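Local coordinates for protein transcriptional regulator KdgR (Pseudomonas aeruginosa, PDB 5Y6I) that probably binds DNA as a dimeric transcription factor of the IclR family and thereby regulates gene expression, at residues 30-35 / 42-47; 64-69 / 73-78; 111-116 / 122-127; 152-157 / 224-229. All coordinates share one frame; numbering follows the deposited sequence.

Contact 1: 30-35 / 42-47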
loop_
_atom_site.group_PDB
_atom_site.type_symbol
_atom_site.label_atom_id
_atom_site.label_comp_id
_atom_site.label_asym_id
_atom_site.label_seq_id
_atom_site.Cartn_x
_atom_site.Cartn_y
_atom_site.Cartn_z
ATOM N N ALA A 30 4.883 12.106 -11.921
ATOM C CA ALA A 30 5.061 11.305 -10.709
ATOM C C ALA A 30 6.511 10.865 -10.538
ATOM O O ALA A 30 7.046 10.859 -9.423
ATOM C CB ALA A 30 4.144 10.086 -10.756
ATOM N N GLU A 31 7.115 10.453 -11.635
ATOM C CA GLU A 31 8.489 10.022 -11.634
ATOM C C GLU A 31 9.413 11.153 -11.264
ATOM O O GLU A 31 10.489 10.929 -10.761
ATOM C CB GLU A 31 8.873 9.499 -13.010
ATOM C CG GLU A 31 8.718 8.008 -13.171
ATOM C CD GLU A 31 9.121 7.519 -14.538
ATOM O OE1 GLU A 31 8.236 7.123 -15.303
ATOM O OE2 GLU A 31 10.327 7.507 -14.845
ATOM N N LEU A 32 8.987 12.385 -11.478
ATOM C CA LEU A 32 9.838 13.511 -11.177
ATOM C C LEU A 32 9.637 14.075 -9.803
ATOM O O LEU A 32 9.288 15.211 -9.625
ATOM C CB LEU A 32 9.775 14.583 -12.260
ATOM C CG LEU A 32 10.469 14.200 -13.574
ATOM C CD1 LEU A 32 10.241 15.223 -14.653
ATOM C CD2 LEU A 32 11.952 13.972 -13.417
ATOM N N SER A 33 9.887 13.229 -8.830
ATOM C CA SER A 33 9.842 13.582 -7.447
ATOM C C SER A 33 8.593 14.359 -7.136
ATOM O O SER A 33 7.516 13.978 -7.538
ATOM C CB SER A 33 11.098 14.372 -7.098
ATOM O OG SER A 33 11.421 14.201 -5.747
ATOM N N PRO A 34 8.759 15.461 -6.432
ATOM C CA PRO A 34 7.676 16.290 -5.951
ATOM C C PRO A 34 7.385 17.498 -6.774
ATOM O O PRO A 34 6.259 17.949 -6.792
ATOM C CB PRO A 34 8.257 16.746 -4.624
ATOM C CG PRO A 34 9.716 16.796 -4.862
ATOM C CD PRO A 34 10.026 15.694 -5.813
ATOM N N ALA A 35 8.380 18.026 -7.456
ATOM C CA ALA A 35 8.110 19.235 -8.227
ATOM C C ALA A 35 9.030 19.249 -9.437
ATOM O O ALA A 35 10.186 18.833 -9.333
ATOM C CB ALA A 35 8.337 20.495 -7.380
ATOM N N ALA A 42 9.663 17.655 -20.192
ATOM C CA ALA A 42 9.665 17.257 -21.594
ATOM C C ALA A 42 10.887 16.412 -21.927
ATOM O O ALA A 42 10.820 15.532 -22.795
ATOM C CB ALA A 42 9.599 18.495 -22.486
ATOM N N GLU A 43 12.008 16.653 -21.241
ATOM C CA GLU A 43 13.189 15.823 -21.440
ATOM C C GLU A 43 12.973 14.414 -20.897
ATOM O O GLU A 43 13.543 13.450 -21.421
ATOM C CB GLU A 43 14.395 16.490 -20.781
ATOM C CG GLU A 43 15.670 15.657 -20.762
ATOM C CD GLU A 43 16.873 16.466 -20.313
ATOM O OE1 GLU A 43 17.430 17.212 -21.151
ATOM O OE2 GLU A 43 17.251 16.372 -19.122
ATOM N N HIS A 44 12.150 14.269 -19.863
ATOM C CA HIS A 44 11.881 12.939 -19.334
ATOM C C HIS A 44 11.035 12.130 -20.310
ATOM O O HIS A 44 11.450 11.058 -20.763
ATOM C CB HIS A 44 11.206 13.041 -17.967
ATOM C CG HIS A 44 11.591 11.939 -17.032
ATOM N ND1 HIS A 44 12.903 11.653 -16.721
ATOM C CD2 HIS A 44 10.838 11.045 -16.350
ATOM C CE1 HIS A 44 12.942 10.635 -15.882
ATOM N NE2 HIS A 44 11.702 10.250 -15.638
ATOM N N VAL A 45 9.851 12.637 -20.671
ATOM C CA VAL A 45 8.982 11.924 -21.610
ATOM C C VAL A 45 9.384 12.074 -23.064
ATOM O O VAL A 45 8.649 11.595 -23.931
ATOM C CB VAL A 45 7.506 12.371 -21.608
ATOM C CG1 VAL A 45 6.941 12.339 -20.265
ATOM C CG2 VAL A 45 7.385 13.775 -22.145
ATOM N N GLY A 46 10.481 12.760 -23.364
ATOM C CA GLY A 46 10.937 12.886 -24.740
ATOM C C GLY A 46 9.962 13.479 -25.733
ATOM O O GLY A 46 9.820 12.949 -26.839
ATOM N N MET A 47 9.294 14.564 -25.382
ATOM C CA MET A 47 8.443 15.289 -26.308
ATOM C C MET A 47 8.806 16.765 -26.312
ATOM O O MET A 47 9.433 17.264 -25.368
ATOM C CB MET A 47 6.970 15.104 -25.931
ATOM C CG MET A 47 6.639 13.688 -25.590
ATOM S SD MET A 47 4.875 13.441 -25.362
ATOM C CE MET A 47 4.579 14.537 -23.987
#
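The imidazole of His-44 is met in two ways: Leu-32 CD2 sits over one face and Glu-31 OE2 lies at the edge, near the ring plane. CD2 is 4.1 Å from the centroid of the His-44 ring and 6° off its normal, which identifies a CH-pi contact centred on the ring. The other methyl, Leu-32 CD1, rests against His-44 CB at 4.1 Å, and the two side chains run past one another in opposite directions. The first torsion of Leu-32, which sets CG opposite its carbonyl carbon and next to its backbone N, is consistent with this placement. At the ring edge His-44 NE2 donates to Glu-31 OE2 over 3.2 Å, with an angle of 146° at the hydrogen. The bond is bent, and the nitrogen approaches from above the carboxylate plane, 59° out of it.

The contact joins the end region of helix 18-31 and the turn after it to helix 38-45 in a winged helix-turn-helix domain. Glu-31 lies in the last part of helix 18-31, Leu-32 is the centre of an inverse gamma turn, and His-44 belongs to helix 38-45. Leu-32 also touches Arg-40 and Leu-41, while His-44 reaches back to Ala-28. Leu-32 is buried, whereas Glu-31 and His-44 lie at the surface. A carboxylate beside NE2 would be expected to favour the protonated imidazole, so the bond may gain some electrostatic character, probably moderated by solvent.

Contact 2: 64-69 / 73-78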
loop_
_atom_site.group_PDB
_atom_site.type_symbol
_atom_site.label_atom_id
_atom_site.label_comp_id
_atom_site.label_asym_id
_atom_site.label_seq_id
_atom_site.Cartn_x
_atom_site.Cartn_y
_atom_site.Cartn_z
ATOM N N PHE A 64 -5.414 16.662 -12.034
ATOM C CA PHE A 64 -4.379 15.644 -11.980
ATOM C C PHE A 64 -2.993 16.239 -11.791
ATOM O O PHE A 64 -2.059 15.501 -11.446
ATOM C CB PHE A 64 -4.439 14.763 -13.241
ATOM C CG PHE A 64 -5.409 13.602 -13.121
ATOM C CD1 PHE A 64 -6.732 13.755 -13.447
ATOM C CD2 PHE A 64 -4.990 12.374 -12.657
ATOM C CE1 PHE A 64 -7.623 12.707 -13.319
ATOM C CE2 PHE A 64 -5.880 11.322 -12.526
ATOM C CZ PHE A 64 -7.203 11.497 -12.862
ATOM N N ALA A 65 -2.854 17.555 -11.965
ATOM C CA ALA A 65 -1.590 18.234 -11.723
ATOM C C ALA A 65 -1.867 19.626 -11.173
ATOM O O ALA A 65 -2.972 20.163 -11.314
ATOM C CB ALA A 65 -0.740 18.302 -12.991
ATOM N N VAL A 66 -0.850 20.207 -10.530
ATOM C CA VAL A 66 -0.922 21.576 -10.029
ATOM C C VAL A 66 0.406 22.263 -10.311
ATOM O O VAL A 66 1.426 21.622 -10.563
ATOM C CB VAL A 66 -1.255 21.648 -8.513
ATOM C CG1 VAL A 66 -2.720 21.324 -8.270
ATOM C CG2 VAL A 66 -0.363 20.690 -7.707
ATOM N N GLN A 67 0.376 23.589 -10.264
ATOM C CA GLN A 67 1.556 24.422 -10.424
ATOM C C GLN A 67 1.653 25.276 -9.165
ATOM O O GLN A 67 0.672 25.915 -8.776
ATOM C CB GLN A 67 1.452 25.278 -11.699
ATOM C CG GLN A 67 2.746 25.982 -12.086
ATOM C CD GLN A 67 2.678 26.719 -13.428
ATOM O OE1 GLN A 67 3.712 27.030 -14.033
ATOM N NE2 GLN A 67 1.464 27.014 -13.890
ATOM N N ASP A 68 2.804 25.238 -8.495
ATOM C CA ASP A 68 2.932 25.910 -7.206
ATOM C C ASP A 68 2.955 27.415 -7.406
ATOM O O ASP A 68 3.497 27.916 -8.393
ATOM C CB ASP A 68 4.188 25.450 -6.467
ATOM C CG ASP A 68 4.375 26.156 -5.125
ATOM O OD1 ASP A 68 4.812 27.329 -5.119
ATOM O OD2 ASP A 68 4.081 25.543 -4.076
ATOM N N ALA A 69 2.367 28.139 -6.454
ATOM C CA ALA A 69 2.074 29.553 -6.673
ATOM C C ALA A 69 3.320 30.432 -6.646
ATOM O O ALA A 69 3.348 31.469 -7.325
ATOM C CB ALA A 69 1.067 30.050 -5.636
ATOM N N HIS A 73 6.554 25.478 -10.060
ATOM C CA HIS A 73 6.872 24.095 -10.360
ATOM C C HIS A 73 5.596 23.287 -10.520
ATOM O O HIS A 73 4.563 23.596 -9.917
ATOM C CB HIS A 73 7.739 23.488 -9.259
ATOM C CG HIS A 73 9.175 23.907 -9.321
ATOM N ND1 HIS A 73 9.882 24.300 -8.205
ATOM C CD2 HIS A 73 10.038 23.985 -10.360
ATOM C CE1 HIS A 73 11.118 24.610 -8.553
ATOM N NE2 HIS A 73 11.237 24.432 -9.857
ATOM N N TYR A 74 5.683 22.240 -11.347
ATOM C CA TYR A 74 4.572 21.333 -11.604
ATOM C C TYR A 74 4.665 20.123 -10.697
ATOM O O TYR A 74 5.752 19.579 -10.482
ATOM C CB TYR A 74 4.561 20.869 -13.067
ATOM C CG TYR A 74 4.315 21.992 -14.044
ATOM C CD1 TYR A 74 3.029 22.507 -14.240
ATOM C CD2 TYR A 74 5.364 22.555 -14.754
ATOM C CE1 TYR A 74 2.805 23.555 -15.134
ATOM C CE2 TYR A 74 5.150 23.605 -15.646
ATOM C CZ TYR A 74 3.880 24.098 -15.830
ATOM O OH TYR A 74 3.704 25.133 -16.720
ATOM N N SER A 75 3.517 19.688 -10.188
ATOM C CA SER A 75 3.472 18.514 -9.337
ATOM C C SER A 75 2.126 17.829 -9.515
ATOM O O SER A 75 1.251 18.303 -10.242
ATOM C CB SER A 75 3.709 18.900 -7.879
ATOM O OG SER A 75 2.929 20.038 -7.551
ATOM N N LEU A 76 1.952 16.711 -8.822
ATOM C CA LEU A 76 0.726 15.951 -8.972
ATOM C C LEU A 76 -0.405 16.628 -8.233
ATOM O O LEU A 76 -0.219 17.162 -7.136
ATOM C CB LEU A 76 0.908 14.531 -8.468
ATOM C CG LEU A 76 1.965 13.761 -9.246
ATOM C CD1 LEU A 76 2.548 12.622 -8.410
ATOM C CD2 LEU A 76 1.350 13.246 -10.521
ATOM N N GLY A 77 -1.584 16.614 -8.850
ATOM C CA GLY A 77 -2.766 17.148 -8.216
ATOM C C GLY A 77 -3.436 16.142 -7.294
ATOM O O GLY A 77 -3.025 14.984 -7.164
ATOM N N ARG A 78 -4.502 16.612 -6.642
ATOM C CA ARG A 78 -5.284 15.752 -5.765
ATOM C C ARG A 78 -5.981 14.636 -6.533
ATOM O O ARG A 78 -6.205 13.555 -5.974
ATOM C CB ARG A 78 -6.311 16.571 -4.992
ATOM C CG ARG A 78 -5.797 17.190 -3.715
ATOM C CD ARG A 78 -5.172 16.171 -2.782
ATOM N NE ARG A 78 -4.224 16.826 -1.889
ATOM C CZ ARG A 78 -2.953 17.064 -2.200
ATOM N NH1 ARG A 78 -2.161 17.681 -1.332
ATOM N NH2 ARG A 78 -2.471 16.690 -3.380
#
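Phe-64 O accepts a hydrogen bond from Gly-77 N at 2.9 Å. Ala-65 follows as the non-hydrogen-bonded partner of Leu-76, their side chains diverging; Ala-65 CA makes a CA-H...O contact with Ser-75 O at 3.2 Å. Val-66 and Ser-75 form the hydrogen-bonded pair: Val-66 N to Ser-75 O is 2.8 Å, and Ser-75 N to Val-66 O is 2.9 Å. On the sheet face these two share, Val-66 CG2 touches Ser-75 OG at 3.4 Å. Gln-67 occupies the other face beside Tyr-74, the two side chains pointing the same way. Gln-67 swings CG to the side opposite its own N (chi1 -169°) and, its chain extended, lies along the phenol; CG is over the ring face, 3.9 Å from Tyr-74 CE1, and the amide plane is 21° from the ring plane. Asp-68 N then donates to His-73 O at 2.8 Å, while Asp-68 OD1 takes the amides of Ser-70 and Thr-71 within the turn.

This two-stranded hairpin is the wing of the winged helix-turn-helix domain. Tyr-74 packs on Leu-56 and Ile-60 of helix 49-61, Phe-64 and Leu-76 meet Leu-26 of helix 18-31, and Gly-77 is the N-cap of helix 78-88, whose Val-83 also touches Phe-64.

Contact 3: 111-116 / 122-127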
loop_
_atom_site.group_PDB
_atom_site.type_symbol
_atom_site.label_atom_id
_atom_site.label_comp_id
_atom_site.label_asym_id
_atom_site.label_seq_id
_atom_site.Cartn_x
_atom_site.Cartn_y
_atom_site.Cartn_z
ATOM N N THR A 111 6.052 -28.424 -7.200
ATOM C CA THR A 111 4.979 -27.794 -6.439
ATOM C C THR A 111 5.441 -26.438 -5.912
ATOM O O THR A 111 6.443 -26.352 -5.194
ATOM C CB THR A 111 4.529 -28.713 -5.303
ATOM O OG1 THR A 111 4.105 -29.956 -5.865
ATOM C CG2 THR A 111 3.349 -28.111 -4.550
ATOM N N CYS A 112 4.725 -25.378 -6.291
ATOM C CA CYS A 112 4.963 -24.024 -5.795
ATOM C C CYS A 112 3.783 -23.595 -4.937
ATOM O O CYS A 112 2.640 -23.985 -5.209
ATOM C CB CYS A 112 5.146 -23.012 -6.931
ATOM S SG CYS A 112 6.298 -23.552 -8.219
ATOM N N PHE A 113 4.061 -22.812 -3.893
ATOM C CA PHE A 113 3.003 -22.350 -3.002
ATOM C C PHE A 113 3.227 -20.897 -2.588
ATOM O O PHE A 113 4.341 -20.362 -2.658
ATOM C CB PHE A 113 2.855 -23.250 -1.755
ATOM C CG PHE A 113 4.113 -23.406 -0.909
ATOM C CD1 PHE A 113 4.275 -22.680 0.266
ATOM C CD2 PHE A 113 5.075 -24.360 -1.231
ATOM C CE1 PHE A 113 5.418 -22.869 1.073
ATOM C CE2 PHE A 113 6.209 -24.555 -0.438
ATOM C CZ PHE A 113 6.384 -23.813 0.708
ATOM N N LEU A 114 2.134 -20.251 -2.193
ATOM C CA LEU A 114 2.171 -18.890 -1.673
ATOM C C LEU A 114 1.767 -18.918 -0.204
ATOM O O LEU A 114 0.767 -19.550 0.163
ATOM C CB LEU A 114 1.245 -17.963 -2.462
ATOM C CG LEU A 114 1.452 -16.453 -2.259
ATOM C CD1 LEU A 114 2.725 -15.977 -2.956
ATOM C CD2 LEU A 114 0.255 -15.689 -2.785
ATOM N N ALA A 115 2.562 -18.257 0.627
ATOM C CA ALA A 115 2.270 -18.108 2.040
ATOM C C ALA A 115 2.255 -16.633 2.395
ATOM O O ALA A 115 3.001 -15.834 1.819
ATOM C CB ALA A 115 3.292 -18.829 2.902
ATOM N N VAL A 116 1.386 -16.282 3.344
ATOM C CA VAL A 116 1.334 -14.953 3.942
ATOM C C VAL A 116 1.518 -15.095 5.447
ATOM O O VAL A 116 1.497 -16.196 5.994
ATOM C CB VAL A 116 0.014 -14.224 3.635
ATOM C CG1 VAL A 116 -0.244 -14.171 2.102
ATOM C CG2 VAL A 116 -1.137 -14.911 4.394
ATOM N N ALA A 122 3.971 -18.276 9.152
ATOM C CA ALA A 122 3.791 -18.648 7.774
ATOM C C ALA A 122 2.585 -19.517 7.629
ATOM O O ALA A 122 2.450 -20.525 8.270
ATOM C CB ALA A 122 5.007 -19.353 7.256
ATOM N N THR A 123 1.687 -19.089 6.776
ATOM C CA THR A 123 0.449 -19.813 6.545
ATOM C C THR A 123 0.280 -19.988 5.042
ATOM O O THR A 123 0.247 -18.997 4.302
ATOM C CB THR A 123 -0.731 -19.051 7.145
ATOM O OG1 THR A 123 -0.449 -18.751 8.510
ATOM C CG2 THR A 123 -1.978 -19.871 7.082
ATOM N N VAL A 124 0.202 -21.240 4.594
ATOM C CA VAL A 124 0.075 -21.536 3.171
ATOM C C VAL A 124 -1.373 -21.307 2.752
ATOM O O VAL A 124 -2.291 -21.935 3.289
ATOM C CB VAL A 124 0.528 -22.969 2.866
ATOM C CG1 VAL A 124 0.266 -23.330 1.392
ATOM C CG2 VAL A 124 2.007 -23.151 3.253
ATOM N N VAL A 125 -1.580 -20.398 1.799
ATOM C CA VAL A 125 -2.922 -19.987 1.402
ATOM C C VAL A 125 -3.250 -20.355 -0.033
ATOM O O VAL A 125 -4.373 -20.091 -0.484
ATOM C CB VAL A 125 -3.134 -18.473 1.613
ATOM C CG1 VAL A 125 -3.123 -18.147 3.110
ATOM C CG2 VAL A 125 -2.097 -17.677 0.842
ATOM N N GLN A 126 -2.319 -20.962 -0.766
ATOM C CA GLN A 126 -2.538 -21.210 -2.184
ATOM C C GLN A 126 -1.405 -22.087 -2.720
ATOM O O GLN A 126 -0.236 -21.840 -2.407
ATOM C CB GLN A 126 -2.638 -19.862 -2.913
ATOM C CG GLN A 126 -2.094 -19.776 -4.292
ATOM C CD GLN A 126 -2.501 -18.466 -4.983
ATOM O OE1 GLN A 126 -2.910 -17.505 -4.335
ATOM N NE2 GLN A 126 -2.392 -18.436 -6.299
ATOM N N VAL A 127 -1.752 -23.109 -3.520
ATOM C CA VAL A 127 -0.817 -24.181 -3.873
ATOM C C VAL A 127 -1.025 -24.631 -5.311
ATOM O O VAL A 127 -2.141 -24.989 -5.701
ATOM C CB VAL A 127 -0.979 -25.405 -2.948
ATOM C CG1 VAL A 127 -0.294 -26.637 -3.551
ATOM C CG2 VAL A 127 -0.451 -25.106 -1.604
#
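Val-125 and Gln-126 both face Leu-114, a classic beta bulge that shifts the register by one residue. The evidence is in the backbone bonds: Leu-114 N donates to Gln-126 O at 2.9 Å, whereas Leu-114 O receives Val-125 N at 3.0 Å. The phi/psi of Val-125, -116°/-1°, leaves the extended region and accommodates the extra residue. Beyond the bulge, Val-116 and Thr-123 form a reciprocal pair, with Val-116 N to Thr-123 O at 3.1 Å and Thr-123 N to Val-116 O at 3.0 Å.

The strands make a hairpin at one margin of the five-stranded antiparallel sheet of the IclR C-terminal domain, which belongs to the GAF-like clan. Strand 121-128 is outermost within the chain, while 111-118 is also paired with 223-232.

On the sheet face carrying Phe-113 and Ala-115, Val-124 and Val-127 lie beside them. Phe-113 CD1 meets Val-124 CG2 at 3.8 Å, the side chains crossing at about a right angle, and Phe-113 CB meets Val-127 CG2, also at 3.8 Å. Thr-151 of helix 150-158 touches Phe-113 and Ala-115. On the face carrying Leu-114 and Gln-126, CD2 of Leu-114 comes within 4.0 Å of Gln-126 OE1, and Ala-98 and Leu-101 of helix 93-108 pack on that glutamine. The bulge residue Val-125 reaches Val-116 through its CG1, which touches Val-116 CG2 at 4.0 Å.

Contact 4: 152-157 / 224-229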
loop_
_atom_site.group_PDB
_atom_site.type_symbol
_atom_site.label_atom_id
_atom_site.label_comp_id
_atom_site.label_asym_id
_atom_site.label_seq_id
_atom_site.Cartn_x
_atom_site.Cartn_y
_atom_site.Cartn_z
ATOM N N GLY A 152 9.490 -19.937 6.391
ATOM C CA GLY A 152 9.598 -19.251 7.662
ATOM C C GLY A 152 10.864 -18.436 7.779
ATOM O O GLY A 152 10.880 -17.398 8.453
ATOM N N LEU A 153 11.941 -18.877 7.122
ATOM C CA LEU A 153 13.197 -18.136 7.217
ATOM C C LEU A 153 13.142 -16.833 6.425
ATOM O O LEU A 153 13.664 -15.809 6.879
ATOM C CB LEU A 153 14.375 -19.000 6.762
ATOM C CG LEU A 153 14.673 -20.231 7.629
ATOM C CD1 LEU A 153 16.154 -20.588 7.632
ATOM C CD2 LEU A 153 14.212 -20.009 9.044
ATOM N N VAL A 154 12.516 -16.841 5.244
ATOM C CA VAL A 154 12.401 -15.597 4.491
ATOM C C VAL A 154 11.596 -14.577 5.286
ATOM O O VAL A 154 12.009 -13.424 5.438
ATOM C CB VAL A 154 11.784 -15.834 3.104
ATOM C CG1 VAL A 154 11.606 -14.454 2.390
ATOM C CG2 VAL A 154 12.646 -16.787 2.280
ATOM N N PHE A 155 10.451 -14.992 5.829
ATOM C CA PHE A 155 9.700 -14.130 6.737
ATOM C C PHE A 155 10.609 -13.539 7.825
ATOM O O PHE A 155 10.749 -12.316 7.940
ATOM C CB PHE A 155 8.529 -14.919 7.348
ATOM C CG PHE A 155 7.299 -15.024 6.439
ATOM C CD1 PHE A 155 6.716 -13.896 5.892
ATOM C CD2 PHE A 155 6.729 -16.260 6.144
ATOM C CE1 PHE A 155 5.587 -13.987 5.077
ATOM C CE2 PHE A 155 5.599 -16.361 5.315
ATOM C CZ PHE A 155 5.031 -15.215 4.789
ATOM N N ALA A 156 11.271 -14.392 8.612
ATOM C CA ALA A 156 12.168 -13.882 9.644
ATOM C C ALA A 156 13.220 -12.954 9.062
ATOM O O ALA A 156 13.660 -12.008 9.732
ATOM C CB ALA A 156 12.855 -15.034 10.379
ATOM N N ALA A 157 13.648 -13.213 7.829
ATOM C CA ALA A 157 14.690 -12.373 7.257
ATOM C C ALA A 157 14.174 -10.968 6.975
ATOM O O ALA A 157 14.926 -9.999 7.113
ATOM C CB ALA A 157 15.237 -13.007 5.978
ATOM N N ALA A 224 4.566 -8.904 1.322
ATOM C CA ALA A 224 3.190 -9.270 1.020
ATOM C C ALA A 224 2.961 -10.757 1.199
ATOM O O ALA A 224 1.928 -11.175 1.737
ATOM C CB ALA A 224 2.839 -8.882 -0.423
ATOM N N ALA A 225 3.924 -11.550 0.747
ATOM C CA ALA A 225 3.839 -12.998 0.758
ATOM C C ALA A 225 5.246 -13.557 0.571
ATOM O O ALA A 225 6.215 -12.812 0.383
ATOM C CB ALA A 225 2.890 -13.505 -0.333
ATOM N N VAL A 226 5.345 -14.887 0.656
ATOM C CA VAL A 226 6.536 -15.634 0.282
ATOM C C VAL A 226 6.104 -16.696 -0.713
ATOM O O VAL A 226 5.064 -17.342 -0.529
ATOM C CB VAL A 226 7.228 -16.272 1.499
ATOM C CG1 VAL A 226 8.514 -17.023 1.071
ATOM C CG2 VAL A 226 7.557 -15.206 2.518
ATOM N N LEU A 227 6.874 -16.845 -1.784
ATOM C CA LEU A 227 6.589 -17.814 -2.827
ATOM C C LEU A 227 7.724 -18.825 -2.832
ATOM O O LEU A 227 8.890 -18.463 -2.642
ATOM C CB LEU A 227 6.443 -17.134 -4.196
ATOM C CG LEU A 227 5.567 -17.865 -5.215
ATOM C CD1 LEU A 227 5.069 -16.868 -6.261
ATOM C CD2 LEU A 227 6.294 -19.024 -5.888
ATOM N N THR A 228 7.384 -20.087 -3.065
ATOM C CA THR A 228 8.217 -21.178 -2.593
ATOM C C THR A 228 8.054 -22.401 -3.479
ATOM O O THR A 228 6.923 -22.795 -3.784
ATOM C CB THR A 228 7.804 -21.530 -1.179
ATOM O OG1 THR A 228 6.386 -21.408 -1.141
ATOM C CG2 THR A 228 8.352 -20.579 -0.184
ATOM N N VAL A 229 9.176 -23.019 -3.842
ATOM C CA VAL A 229 9.198 -24.224 -4.660
ATOM C C VAL A 229 9.679 -25.383 -3.797
ATOM O O VAL A 229 10.536 -25.216 -2.921
ATOM C CB VAL A 229 10.108 -24.037 -5.890
ATOM C CG1 VAL A 229 10.243 -25.349 -6.682
ATOM C CG2 VAL A 229 9.577 -22.908 -6.777
#
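Val-226 on strand 223-232 sets its two methyls against Phe-155 and Val-154 of helix 150-158, a helix laid on the antiparallel sheet of the GAF-like IclR C-terminal domain. The aromatic part has the more numerous contacts. Val-226 CG2 sits over the centre of the Phe-155 ring, 3.4 Å from its centroid and 12° off the normal, in CH-pi geometry; all six ring carbons are within 3.9 Å of this methyl.

The Val-154 side is looser, resting on a few pairs, with Val-154 CB 4.0 Å from Val-226 CG1 and Val-154 CG1 4.1 Å from Val-226 CG2. The two valines cross at a slant, and Val-154 shares its packing with Ser-213 and Pro-215 of strand 209-217. Neither side faces solvent, since all three touching residues are buried. Trp-117 brings another ring against Phe-155, their planes about 55° apart. Next along the strand, Leu-227 instead packs against helices 93-108 and 244-258.

With chi1 of Val-226 at -178°, its CG1 stands anti to the backbone N and meets Val-154 CB, while CG2 lies over the Phe-155 ring and also reaches Val-154 CG1; the ring atom nearest to CG2 is CZ.

Contacts 1 and 2 belong to the winged helix-turn-helix domain, and contacts 3 and 4 to the C-terminal domain; centres of contacts 2 and 3 are about 43 Å apart. Contacts 1 and 2 touch, Ala-30 CA meeting Leu-76 CD1, and both border the second subunit. Both are partly buried, and contact 1 keeps its charged and imidazole groups at the surface. Contact 3 is also partly buried, but none of its touching residues is exposed. Contacts 3 and 4 share one sheet: Ala-115 O and Val-226 N are 2.8 Å apart, a probable hydrogen bond. Backbone bonds dominate the hairpins of contacts 2 and 3, one His-carboxylate bond marks contact 1, and buried contact 4 uses apolar side chains alone.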